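Long-range contacts in putative antibiotic biosynthesis monooxygenase (Bordetella bronchiseptica, PDB 3GZ7), which probably acts as a small dimeric monooxygenase of the antibiotic biosynthesis family, its substrate and reaction not being established: residues I21-S26 with L71-E76; G32-F37 with A65-T70; A39-A44 with K96-C101. One frame throughout, in Å; residues are numbered along the deposited sequence.

How the contacts relate
Contacts 1 and 2 draw on the same strand, 68-75, while contacts 2 and 3 share helix 34-49. Contact 1, at the middle of the sheet with its centre about 7 Å from the centre of the chain, is held by backbone hydrogen bonds with polar side-chain pairs on both faces. Contact 2 lies nearer the periphery, its centre about 13 Å from that of the chain, where the start of the helix meets a turn; it has an aromatic pair inside and charged groups outside. Contact 3 is the most buried and almost wholly apolar. The three meet directly: Ile24 of contact 1 packs on Thr70 of contact 2, Leu71 of contact 1 on Val41 of contact 3, and Phe37 of contact 2 on Val98 and Cys101 of contact 3.

Contact 1: residues I21-S26 with L71-E76; sequences IQEIAS and LVVDWE
The two inner strands of the antiparallel sheet, 21-28 and 68-75, carry Glu23 and Trp75 as diagonal neighbours on one face, and pair in register from Ile21 with Trp75 to Ala25 with Leu71. The hydrogen-bonded pairs are Ile21-Trp75, Glu23-Val73 and Ala25-Leu71; their backbone bonds include Ile21 N to Trp75 O at 2.8 Å and Ala25 N to Leu71 O at 2.9 Å. Between them, Gln22 and Asp74 form a non-hydrogen-bonded pair whose side chains lie alongside each other; NE2 of Gln22 donates to Asp74 OD1 at 3.0 Å, the oxygen lying close to the amide plane and being met nearly along its C-O axis. Val72 CG1 packs against this amide, 3.6 Å from NE2 of Gln22.

The sheet belongs to a dimeric alpha-beta barrel: Gln22 touches His60 of the second subunit, whereas Leu71, Val73 and Trp75 meet Phe48 of helix 34-49. On that helix-covered face chi1 of 165° and an extended chain carry the Glu23 carboxylate alongside the indole, their planes 20° apart. Trp75 NE1 donates to Glu23 OE1 at 3.0 Å, nearly straight (167°) and into the lone pair turned away from the other oxygen. Val73 CG1 lies over the rim of one indole face, 3.0 Å above its plane. Ile21 CD1 reaches Trp75 CB at 3.7 Å. Glu23 also lies near a bound citric acid, probably from the crystallisation liquor.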
ATOM      1  N   ILE A  21      10.824   3.777  -6.555  1.00 22.10           N
ATOM      2  CA  ILE A  21      10.372   2.926  -5.474  1.00 18.34           C
ATOM      3  C   ILE A  21       9.393   3.699  -4.577  1.00 16.30           C
ATOM      4  O   ILE A  21       9.328   4.925  -4.625  1.00 15.72           O
ATOM      5  CB  ILE A  21      11.561   2.319  -4.706  1.00 18.94           C
ATOM      6  CG1 ILE A  21      12.344   3.378  -3.914  1.00 19.36           C
ATOM      7  CG2 ILE A  21      12.502   1.523  -5.705  1.00 17.07           C
ATOM      8  CD1 ILE A  21      11.827   3.630  -2.464  1.00 18.60           C
ATOM      9  N   GLN A  22       8.583   2.960  -3.825  1.00 16.80           N
ATOM     10  CA  GLN A  22       7.651   3.536  -2.861  1.00 19.30           C
ATOM     11  C   GLN A  22       7.996   3.085  -1.447  1.00 17.81           C
ATOM     12  O   GLN A  22       8.156   1.908  -1.182  1.00 22.46           O
ATOM     13  CB  GLN A  22       6.230   3.124  -3.204  1.00 19.06           C
ATOM     14  CG  GLN A  22       5.732   3.717  -4.546  1.00 21.32           C
ATOM     15  CD  GLN A  22       4.254   3.494  -4.729  1.00 27.12           C
ATOM     16  OE1 GLN A  22       3.734   2.423  -4.361  1.00 30.62           O
ATOM     17  NE2 GLN A  22       3.552   4.500  -5.272  1.00 28.02           N
ATOM     18  N   GLU A  23       8.192   4.044  -0.571  1.00 15.21           N
ATOM     19  CA  GLU A  23       8.207   3.806   0.849  1.00 13.93           C
ATOM     20  C   GLU A  23       6.765   3.619   1.252  1.00 13.35           C
ATOM     21  O   GLU A  23       5.926   4.431   0.870  1.00 12.28           O
ATOM     22  CB  GLU A  23       8.781   5.024   1.608  1.00 10.95           C
ATOM     23  CG  GLU A  23       8.508   5.018   3.141  1.00 10.16           C
ATOM     24  CD  GLU A  23       8.690   6.355   3.818  1.00 17.63           C
ATOM     25  OE1 GLU A  23       9.128   7.318   3.148  1.00 16.82           O
ATOM     26  OE2 GLU A  23       8.427   6.445   5.047  1.00 14.07           O
ATOM     27  N   ILE A  24       6.490   2.561   2.024  1.00 14.38           N
ATOM     28  CA  ILE A  24       5.162   2.295   2.652  1.00 14.05           C
ATOM     29  C   ILE A  24       5.342   2.387   4.150  1.00 13.70           C
ATOM     30  O   ILE A  24       6.090   1.626   4.708  1.00 13.80           O
ATOM     31  CB  ILE A  24       4.633   0.867   2.281  1.00 10.83           C
ATOM     32  CG1 ILE A  24       4.755   0.637   0.787  1.00 11.95           C
ATOM     33  CG2 ILE A  24       3.164   0.667   2.675  1.00 13.97           C
ATOM     34  CD1 ILE A  24       3.792   1.567  -0.026  1.00  8.30           C
ATOM     35  N   ALA A  25       4.704   3.352   4.794  1.00 16.26           N
ATOM     36  CA  ALA A  25       4.745   3.511   6.234  1.00 12.60           C
ATOM     37  C   ALA A  25       3.340   3.236   6.799  1.00 14.87           C
ATOM     38  O   ALA A  25       2.397   3.983   6.485  1.00 14.09           O
ATOM     39  CB  ALA A  25       5.165   4.916   6.568  1.00  8.19           C
ATOM     40  N   SER A  26       3.187   2.151   7.563  1.00 13.96           N
ATOM     41  CA  SER A  26       1.926   1.807   8.217  1.00 14.83           C
ATOM     42  C   SER A  26       1.929   2.428   9.564  1.00 15.78           C
ATOM     43  O   SER A  26       2.744   2.057  10.423  1.00 16.86           O
ATOM     44  CB  SER A  26       1.730   0.317   8.412  1.00 14.68           C
ATOM     45  OG  SER A  26       2.291  -0.367   7.320  1.00 31.86           O
ATOM     46  N   LEU A  71       1.125   5.944   4.815  1.00 12.76           N
ATOM     47  CA  LEU A  71       1.807   6.972   4.011  1.00 13.79           C
ATOM     48  C   LEU A  71       2.537   6.278   2.878  1.00 12.54           C
ATOM     49  O   LEU A  71       3.305   5.362   3.150  1.00 10.00           O
ATOM     50  CB  LEU A  71       2.780   7.791   4.843  1.00  9.00           C
ATOM     51  CG  LEU A  71       3.260   9.150   4.315  1.00 15.58           C
ATOM     52  CD1 LEU A  71       2.140  10.236   4.468  1.00  2.46           C
ATOM     53  CD2 LEU A  71       4.542   9.576   5.047  1.00  9.81           C
ATOM     54  N   VAL A  72       2.298   6.730   1.636  1.00 11.25           N
ATOM     55  CA  VAL A  72       2.999   6.217   0.442  1.00 13.80           C
ATOM     56  C   VAL A  72       3.805   7.361  -0.145  1.00 14.77           C
ATOM     57  O   VAL A  72       3.240   8.401  -0.490  1.00 16.07           O
ATOM     58  CB  VAL A  72       1.991   5.612  -0.586  1.00 13.19           C
ATOM     59  CG1 VAL A  72       2.701   5.045  -1.839  1.00 17.27           C
ATOM     60  CG2 VAL A  72       1.147   4.552   0.127  1.00  9.14           C
ATOM     61  N   VAL A  73       5.141   7.195  -0.161  1.00 16.22           N
ATOM     62  CA  VAL A  73       6.079   8.230  -0.601  1.00 14.65           C
ATOM     63  C   VAL A  73       6.862   7.703  -1.783  1.00 14.39           C
ATOM     64  O   VAL A  73       7.392   6.605  -1.721  1.00 15.79           O
ATOM     65  CB  VAL A  73       7.050   8.665   0.525  1.00 13.43           C
ATOM     66  CG1 VAL A  73       7.890   9.821   0.075  1.00 10.15           C
ATOM     67  CG2 VAL A  73       6.275   9.041   1.781  1.00 10.64           C
ATOM     68  N   ASP A  74       6.910   8.485  -2.866  1.00 15.23           N
ATOM     69  CA  ASP A  74       7.660   8.113  -4.077  1.00 15.53           C
ATOM     70  C   ASP A  74       9.072   8.640  -3.981  1.00 14.51           C
ATOM     71  O   ASP A  74       9.264   9.824  -3.812  1.00 13.60           O
ATOM     72  CB  ASP A  74       6.960   8.633  -5.333  1.00 17.47           C
ATOM     73  CG  ASP A  74       5.509   8.165  -5.401  1.00 17.69           C
ATOM     74  OD1 ASP A  74       5.239   6.968  -5.559  1.00 25.68           O
ATOM     75  OD2 ASP A  74       4.625   9.002  -5.199  1.00 36.39           O
ATOM     76  N   TRP A  75      10.033   7.706  -4.046  1.00 15.61           N
ATOM     77  CA  TRP A  75      11.468   7.945  -4.027  1.00  9.89           C
ATOM     78  C   TRP A  75      12.132   7.381  -5.270  1.00 11.35           C
ATOM     79  O   TRP A  75      11.756   6.337  -5.784  1.00 10.63           O
ATOM     80  CB  TRP A  75      12.097   7.309  -2.770  1.00  8.74           C
ATOM     81  CG  TRP A  75      11.562   7.832  -1.432  1.00 11.80           C
ATOM     82  CD1 TRP A  75      10.672   7.195  -0.575  1.00  6.61           C
ATOM     83  CD2 TRP A  75      11.892   9.081  -0.804  1.00  9.55           C
ATOM     84  NE1 TRP A  75      10.470   7.969   0.538  1.00 13.40           N
ATOM     85  CE2 TRP A  75      11.170   9.144   0.409  1.00 12.97           C
ATOM     86  CE3 TRP A  75      12.706  10.167  -1.166  1.00 19.90           C
ATOM     87  CZ2 TRP A  75      11.259  10.234   1.269  1.00 12.07           C
ATOM     88  CZ3 TRP A  75      12.777  11.252  -0.325  1.00 11.05           C
ATOM     89  CH2 TRP A  75      12.046  11.286   0.882  1.00 12.08           C
ATOM     90  N   GLU A  76      13.161   8.067  -5.746  1.00 15.95           N
ATOM     91  CA  GLU A  76      13.967   7.542  -6.857  1.00 16.27           C
ATOM     92  C   GLU A  76      14.742   6.298  -6.467  1.00 17.68           C
ATOM     93  O   GLU A  76      14.821   5.353  -7.245  1.00 18.52           O
ATOM     94  CB  GLU A  76      14.930   8.612  -7.397  1.00 15.85           C
ATOM     95  CG  GLU A  76      14.243   9.692  -8.245  1.00 17.69           C
ATOM     96  CD  GLU A  76      15.158  10.934  -8.506  1.00 17.67           C
ATOM     97  OE1 GLU A  76      16.394  10.804  -8.407  1.00 15.33           O
ATOM     98  OE2 GLU A  76      14.619  12.023  -8.845  1.00 21.07           O
TER

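Contact 2: residues G32-F37 with A65-T70; sequences GREADF and APQRYT
Glu34 and Gln67 approach to 6.6 Å between their CA atoms where the first turn of helix 34-49, with Arg33 at its N-cap position, meets the type I turn Ala65 to Arg68 that leads into strand 68-75. The inner part of the contact is aromatic. The edge of Phe37 is directed at the face of Tyr69 in a T-shaped pair, with ring centroids 5.2 Å apart and planes at 62°. Phe37 CD2 stands over the centre of the tyrosine ring, and its neighbour CE2 comes within 3.9 Å of Tyr69 CG. With CG anti to the backbone N (chi1 174°), Phe37 swings its ring from the helix toward the sheet, where it also touches Ile27 and Leu59.

Further out, Glu34 crosses Tyr69 at about a right angle. Its CG is at the edge of the tyrosine ring, near the ring plane, and its CB is 3.4 Å from Tyr69 OH. The hydroxyl itself is hydrogen-bonded to Glu38, one turn further along the helix. A bend at chi2 (100°) turns the Glu34 carboxylate over to the turn, and OE2 comes to 3.3 Å from Gln67 CG. Arg61 of strand 54-62 hydrogen-bonds the Pro66 carbonyl and forms only a long, weak ion pair with Glu34. On the helix side, Arg33 NH2 and Asp36 OD2 make a salt bridge at 2.8 Å, the acceptor lying in the guanidinium plane.

The two segments thus join in the ferredoxin-like helix-on-sheet packing without a definite hydrogen bond between them: van der Waals and ring contacts do the holding, while from outside the segments Glu38 takes up the tyrosine hydroxyl, and Arg61 the Pro66 carbonyl.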
ATOM      1  N   GLY A  32      -8.479   9.141  18.980  1.00 29.87           N
ATOM      2  CA  GLY A  32      -8.811  10.548  19.025  1.00 30.00           C
ATOM      3  C   GLY A  32      -7.854  11.522  18.348  1.00 30.37           C
ATOM      4  O   GLY A  32      -8.162  12.704  18.279  1.00 32.16           O
ATOM      5  N   ARG A  33      -6.712  11.068  17.826  1.00 30.14           N
ATOM      6  CA  ARG A  33      -5.696  12.001  17.259  1.00 30.55           C
ATOM      7  C   ARG A  33      -5.675  12.062  15.713  1.00 28.99           C
ATOM      8  O   ARG A  33      -4.764  12.610  15.099  1.00 25.54           O
ATOM      9  CB  ARG A  33      -4.311  11.679  17.842  1.00 30.26           C
ATOM     10  CG  ARG A  33      -4.370  11.556  19.361  1.00 38.36           C
ATOM     11  CD  ARG A  33      -3.348  12.372  20.108  1.00 49.28           C
ATOM     12  NE  ARG A  33      -3.417  13.788  19.751  1.00 56.55           N
ATOM     13  CZ  ARG A  33      -2.440  14.670  19.961  1.00 60.70           C
ATOM     14  NH1 ARG A  33      -1.297  14.304  20.547  1.00 64.27           N
ATOM     15  NH2 ARG A  33      -2.605  15.931  19.581  1.00 56.57           N
ATOM     16  N   GLU A  34      -6.724  11.530  15.104  1.00 27.20           N
ATOM     17  CA  GLU A  34      -6.749  11.299  13.685  1.00 27.20           C
ATOM     18  C   GLU A  34      -6.777  12.613  12.928  1.00 26.13           C
ATOM     19  O   GLU A  34      -6.022  12.786  11.987  1.00 25.19           O
ATOM     20  CB  GLU A  34      -7.952  10.419  13.311  1.00 26.40           C
ATOM     21  CG  GLU A  34      -7.877   9.003  13.762  1.00 26.98           C
ATOM     22  CD  GLU A  34      -8.675   8.677  15.020  1.00 32.77           C
ATOM     23  OE1 GLU A  34      -8.804   9.529  15.923  1.00 28.21           O
ATOM     24  OE2 GLU A  34      -9.152   7.527  15.099  1.00 35.00           O
ATOM     25  N   ALA A  35      -7.644  13.538  13.344  1.00 26.82           N
ATOM     26  CA  ALA A  35      -7.765  14.851  12.712  1.00 26.99           C
ATOM     27  C   ALA A  35      -6.474  15.644  12.858  1.00 26.50           C
ATOM     28  O   ALA A  35      -6.034  16.338  11.938  1.00 28.99           O
ATOM     29  CB  ALA A  35      -8.972  15.652  13.322  1.00 25.43           C
ATOM     30  N   ASP A  36      -5.873  15.536  14.033  1.00 28.57           N
ATOM     31  CA  ASP A  36      -4.610  16.185  14.335  1.00 27.71           C
ATOM     32  C   ASP A  36      -3.549  15.627  13.404  1.00 25.52           C
ATOM     33  O   ASP A  36      -2.650  16.354  12.962  1.00 21.92           O
ATOM     34  CB  ASP A  36      -4.177  15.908  15.795  1.00 29.00           C
ATOM     35  CG  ASP A  36      -4.906  16.774  16.830  1.00 38.88           C
ATOM     36  OD1 ASP A  36      -5.471  17.822  16.455  1.00 38.09           O
ATOM     37  OD2 ASP A  36      -4.895  16.403  18.034  1.00 41.82           O
ATOM     38  N   PHE A  37      -3.650  14.327  13.124  1.00 23.98           N
ATOM     39  CA  PHE A  37      -2.613  13.647  12.353  1.00 23.64           C
ATOM     40  C   PHE A  37      -2.721  14.089  10.920  1.00 20.99           C
ATOM     41  O   PHE A  37      -1.762  14.575  10.330  1.00 21.19           O
ATOM     42  CB  PHE A  37      -2.717  12.106  12.460  1.00 22.81           C
ATOM     43  CG  PHE A  37      -1.734  11.378  11.560  1.00 21.08           C
ATOM     44  CD1 PHE A  37      -0.370  11.524  11.743  1.00 17.12           C
ATOM     45  CD2 PHE A  37      -2.184  10.584  10.513  1.00 19.93           C
ATOM     46  CE1 PHE A  37       0.539  10.875  10.903  1.00 17.11           C
ATOM     47  CE2 PHE A  37      -1.291   9.939   9.667  1.00 14.23           C
ATOM     48  CZ  PHE A  37       0.067  10.082   9.869  1.00 18.62           C
ATOM     49  N   ALA A  65      -9.950  -0.311  10.198  1.00 19.97           N
ATOM     50  CA  ALA A  65      -9.241   0.126  11.389  1.00 19.86           C
ATOM     51  C   ALA A  65      -8.959   1.621  11.200  1.00 19.82           C
ATOM     52  O   ALA A  65      -7.869   2.015  10.776  1.00 21.59           O
ATOM     53  CB  ALA A  65      -7.955  -0.678  11.544  1.00 17.13           C
ATOM     54  N   PRO A  66      -9.961   2.462  11.485  1.00 20.29           N
ATOM     55  CA  PRO A  66      -9.831   3.895  11.224  1.00 20.67           C
ATOM     56  C   PRO A  66      -8.717   4.672  11.946  1.00 17.07           C
ATOM     57  O   PRO A  66      -8.350   5.757  11.482  1.00 14.03           O
ATOM     58  CB  PRO A  66     -11.238   4.452  11.556  1.00 23.08           C
ATOM     59  CG  PRO A  66     -12.127   3.285  11.487  1.00 21.68           C
ATOM     60  CD  PRO A  66     -11.309   2.127  11.978  1.00 18.62           C
ATOM     61  N   GLN A  67      -8.141   4.131  13.013  1.00 17.86           N
ATOM     62  CA  GLN A  67      -6.920   4.713  13.551  1.00 17.04           C
ATOM     63  C   GLN A  67      -5.671   4.342  12.711  1.00 16.92           C
ATOM     64  O   GLN A  67      -4.626   4.853  13.014  1.00 13.31           O
ATOM     65  CB  GLN A  67      -6.683   4.294  14.981  1.00 17.82           C
ATOM     66  CG  GLN A  67      -7.679   4.774  16.003  1.00 22.55           C
ATOM     67  CD  GLN A  67      -7.568   3.963  17.281  1.00 23.48           C
ATOM     68  OE1 GLN A  67      -6.466   3.659  17.754  1.00 31.18           O
ATOM     69  NE2 GLN A  67      -8.700   3.606  17.842  1.00 26.42           N
ATOM     70  N   ARG A  68      -5.777   3.472  11.674  1.00 13.15           N
ATOM     71  CA  ARG A  68      -4.623   3.092  10.889  1.00 13.62           C
ATOM     72  C   ARG A  68      -4.641   3.789   9.526  1.00 16.87           C
ATOM     73  O   ARG A  68      -5.700   3.881   8.858  1.00 15.65           O
ATOM     74  CB  ARG A  68      -4.531   1.573  10.684  1.00 10.85           C
ATOM     75  CG  ARG A  68      -4.503   0.779  11.935  1.00 17.65           C
ATOM     76  CD  ARG A  68      -4.237  -0.721  11.702  1.00 23.63           C
ATOM     77  NE  ARG A  68      -3.462  -1.221  12.833  1.00 35.45           N
ATOM     78  CZ  ARG A  68      -2.133  -1.078  12.972  1.00 37.44           C
ATOM     79  NH1 ARG A  68      -1.391  -0.532  12.020  1.00 30.53           N
ATOM     80  NH2 ARG A  68      -1.532  -1.520  14.067  1.00 42.79           N
ATOM     81  N   TYR A  69      -3.439   4.235   9.139  1.00 16.89           N
ATOM     82  CA  TYR A  69      -3.170   4.983   7.952  1.00 15.84           C
ATOM     83  C   TYR A  69      -1.920   4.386   7.283  1.00 17.39           C
ATOM     84  O   TYR A  69      -1.122   3.670   7.928  1.00 13.82           O
ATOM     85  CB  TYR A  69      -2.889   6.455   8.279  1.00 16.28           C
ATOM     86  CG  TYR A  69      -4.054   7.283   8.808  1.00 16.30           C
ATOM     87  CD1 TYR A  69      -4.422   7.264  10.162  1.00 18.97           C
ATOM     88  CD2 TYR A  69      -4.746   8.140   7.961  1.00 12.64           C
ATOM     89  CE1 TYR A  69      -5.483   8.058  10.631  1.00 15.75           C
ATOM     90  CE2 TYR A  69      -5.782   8.914   8.410  1.00 16.81           C
ATOM     91  CZ  TYR A  69      -6.144   8.890   9.741  1.00 18.43           C
ATOM     92  OH  TYR A  69      -7.180   9.710  10.126  1.00 17.42           O
ATOM     93  N   THR A  70      -1.768   4.680   5.985  1.00 15.74           N
ATOM     94  CA  THR A  70      -0.608   4.291   5.214  1.00 15.45           C
ATOM     95  C   THR A  70      -0.097   5.542   4.499  1.00 16.27           C
ATOM     96  O   THR A  70      -0.810   6.128   3.661  1.00 16.51           O
ATOM     97  CB  THR A  70      -0.942   3.257   4.149  1.00 17.78           C
ATOM     98  OG1 THR A  70      -1.676   2.190   4.726  1.00 17.87           O
ATOM     99  CG2 THR A  70       0.299   2.705   3.471  1.00 12.08           C
TER

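Contact 3: residues A39-A44 with K96-C101; sequences AGVAQA and KLVGEC
Gly40 and Val98 mark the close approach of two helices, 34-49 and 89-98, that lie on the helical side of the ferredoxin-like sheet; their CA atoms are 5.5 Å apart. Because Gly40 has no side chain, the methyl CG1 of Val98 can settle on the helix backbone itself, 3.6 Å from Gly40 C and 3.8 Å from Val41 N. The chi1 of Val98 (-60°) sets CG1 opposite the carbonyl carbon and so aims it across the interface, while CG2 lies between N and the carbonyl carbon. The valine also packs on Phe37, one turn before Gly40 in helix 34-49.

Leu97 covers the next turn and has the larger part in the contact. Its two methyls fork over different residues of helix 34-49. CD1 meets Ala44 CB at 3.7 Å, on the buried side, where Trp94 of the same helix as Leu97 packs on Ala44 and Val41. Val41 CG2 is more distant from Val98 CG1, at 4.4 Å; its side chain starts away from helix 89-98, and Leu115 of the second subunit touches it.

On the outer side Gln43 is fully extended, its chi1 of -168° sending the chain away from its own N, and it crosses Leu97 at about a right angle. The methyl CD2 of Leu97 sits above the plane of that amide, nearly equidistant from its three outer atoms: 3.5 Å from Gln43 CD and NE2, and 3.6 Å from Gln43 OE1.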
ATOM      1  N   ALA A  39      -4.140  16.748   9.728  1.00 17.65           N
ATOM      2  CA  ALA A  39      -3.664  18.170   9.697  1.00 20.52           C
ATOM      3  C   ALA A  39      -2.142  18.270   9.657  1.00 20.16           C
ATOM      4  O   ALA A  39      -1.555  18.996   8.825  1.00 22.80           O
ATOM      5  CB  ALA A  39      -4.243  18.994  10.914  1.00 16.76           C
ATOM      6  N   GLY A  40      -1.495  17.498  10.524  1.00 20.58           N
ATOM      7  CA  GLY A  40      -0.025  17.420  10.556  1.00 18.36           C
ATOM      8  C   GLY A  40       0.634  16.905   9.309  1.00 18.91           C
ATOM      9  O   GLY A  40       1.602  17.463   8.878  1.00 17.49           O
ATOM     10  N   VAL A  41       0.131  15.804   8.738  1.00 19.27           N
ATOM     11  CA  VAL A  41       0.628  15.346   7.440  1.00 15.30           C
ATOM     12  C   VAL A  41       0.417  16.404   6.331  1.00 18.42           C
ATOM     13  O   VAL A  41       1.312  16.620   5.499  1.00 17.96           O
ATOM     14  CB  VAL A  41       0.021  13.991   7.015  1.00 15.08           C
ATOM     15  CG1 VAL A  41       0.594  13.564   5.653  1.00 16.12           C
ATOM     16  CG2 VAL A  41       0.298  12.883   8.083  1.00  8.13           C
ATOM     17  N   ALA A  42      -0.744  17.070   6.314  1.00 17.56           N
ATOM     18  CA  ALA A  42      -1.069  18.045   5.254  1.00 18.30           C
ATOM     19  C   ALA A  42      -0.051  19.186   5.253  1.00 19.99           C
ATOM     20  O   ALA A  42       0.472  19.591   4.228  1.00 19.73           O
ATOM     21  CB  ALA A  42      -2.509  18.573   5.420  1.00 14.60           C
ATOM     22  N   GLN A  43       0.289  19.619   6.450  1.00 23.10           N
ATOM     23  CA  GLN A  43       1.270  20.660   6.688  1.00 22.52           C
ATOM     24  C   GLN A  43       2.714  20.250   6.453  1.00 20.67           C
ATOM     25  O   GLN A  43       3.555  21.071   6.137  1.00 20.74           O
ATOM     26  CB  GLN A  43       1.114  21.116   8.136  1.00 22.05           C
ATOM     27  CG  GLN A  43       1.857  22.351   8.382  1.00 31.99           C
ATOM     28  CD  GLN A  43       1.843  22.769   9.798  1.00 37.69           C
ATOM     29  OE1 GLN A  43       0.967  22.363  10.603  1.00 39.95           O
ATOM     30  NE2 GLN A  43       2.850  23.576  10.146  1.00 36.60           N
ATOM     31  N   ALA A  44       2.987  18.976   6.639  1.00 22.51           N
ATOM     32  CA  ALA A  44       4.332  18.429   6.570  1.00 21.85           C
ATOM     33  C   ALA A  44       4.680  17.984   5.153  1.00 25.71           C
ATOM     34  O   ALA A  44       5.842  17.827   4.823  1.00 26.07           O
ATOM     35  CB  ALA A  44       4.451  17.271   7.556  1.00 20.62           C
ATOM     36  N   LYS A  96       8.562  16.397  14.776  1.00 26.10           N
ATOM     37  CA  LYS A  96       7.929  17.468  15.558  1.00 31.76           C
ATOM     38  C   LYS A  96       6.472  17.762  15.187  1.00 29.09           C
ATOM     39  O   LYS A  96       5.662  18.053  16.053  1.00 25.87           O
ATOM     40  CB  LYS A  96       8.768  18.757  15.475  1.00 33.09           C
ATOM     41  CG  LYS A  96      10.084  18.635  16.274  1.00 40.87           C
ATOM     42  CD  LYS A  96      11.149  19.679  15.879  1.00 39.71           C
ATOM     43  CE  LYS A  96      12.493  19.354  16.536  1.00 44.93           C
ATOM     44  NZ  LYS A  96      13.382  20.530  16.433  1.00 48.47           N
ATOM     45  N   LEU A  97       6.140  17.677  13.899  1.00 28.87           N
ATOM     46  CA  LEU A  97       4.775  17.893  13.429  1.00 27.80           C
ATOM     47  C   LEU A  97       3.799  16.711  13.716  1.00 27.97           C
ATOM     48  O   LEU A  97       2.650  16.960  14.017  1.00 23.94           O
ATOM     49  CB  LEU A  97       4.751  18.229  11.930  1.00 26.55           C
ATOM     50  CG  LEU A  97       5.080  19.650  11.517  1.00 32.66           C
ATOM     51  CD1 LEU A  97       5.648  19.723  10.087  1.00 34.96           C
ATOM     52  CD2 LEU A  97       3.832  20.521  11.613  1.00 37.24           C
ATOM     53  N   VAL A  98       4.223  15.452  13.589  1.00 26.83           N
ATOM     54  CA  VAL A  98       3.282  14.330  13.723  1.00 25.27           C
ATOM     55  C   VAL A  98       3.624  13.239  14.735  1.00 24.02           C
ATOM     56  O   VAL A  98       2.740  12.438  15.112  1.00 21.87           O
ATOM     57  CB  VAL A  98       3.043  13.640  12.397  1.00 23.52           C
ATOM     58  CG1 VAL A  98       2.473  14.618  11.430  1.00 27.13           C
ATOM     59  CG2 VAL A  98       4.318  13.001  11.902  1.00 17.35           C
ATOM     60  N   GLY A  99       4.866  13.203  15.181  1.00 22.44           N
ATOM     61  CA  GLY A  99       5.313  12.214  16.176  1.00 22.36           C
ATOM     62  C   GLY A  99       4.427  11.968  17.382  1.00 22.54           C
ATOM     63  O   GLY A  99       4.251  10.824  17.760  1.00 21.58           O
ATOM     64  N   GLU A 100       3.850  13.026  17.973  1.00 23.14           N
ATOM     65  CA  GLU A 100       2.992  12.918  19.173  1.00 21.59           C
ATOM     66  C   GLU A 100       1.659  12.198  18.893  1.00 22.64           C
ATOM     67  O   GLU A 100       0.936  11.800  19.813  1.00 23.32           O
ATOM     68  CB  GLU A 100       2.725  14.329  19.787  1.00 18.97           C
ATOM     69  N   CYS A 101       1.316  12.091  17.612  1.00 24.18           N
ATOM     70  CA  CYS A 101       0.128  11.408  17.158  1.00 22.97           C
ATOM     71  C   CYS A 101       0.273   9.923  17.146  1.00 20.42           C
ATOM     72  O   CYS A 101      -0.726   9.244  17.217  1.00 15.24           O
ATOM     73  CB  CYS A 101      -0.257  11.851  15.746  1.00 24.07           C
ATOM     74  SG  CYS A 101      -0.632  13.609  15.688  1.00 34.84           S
TER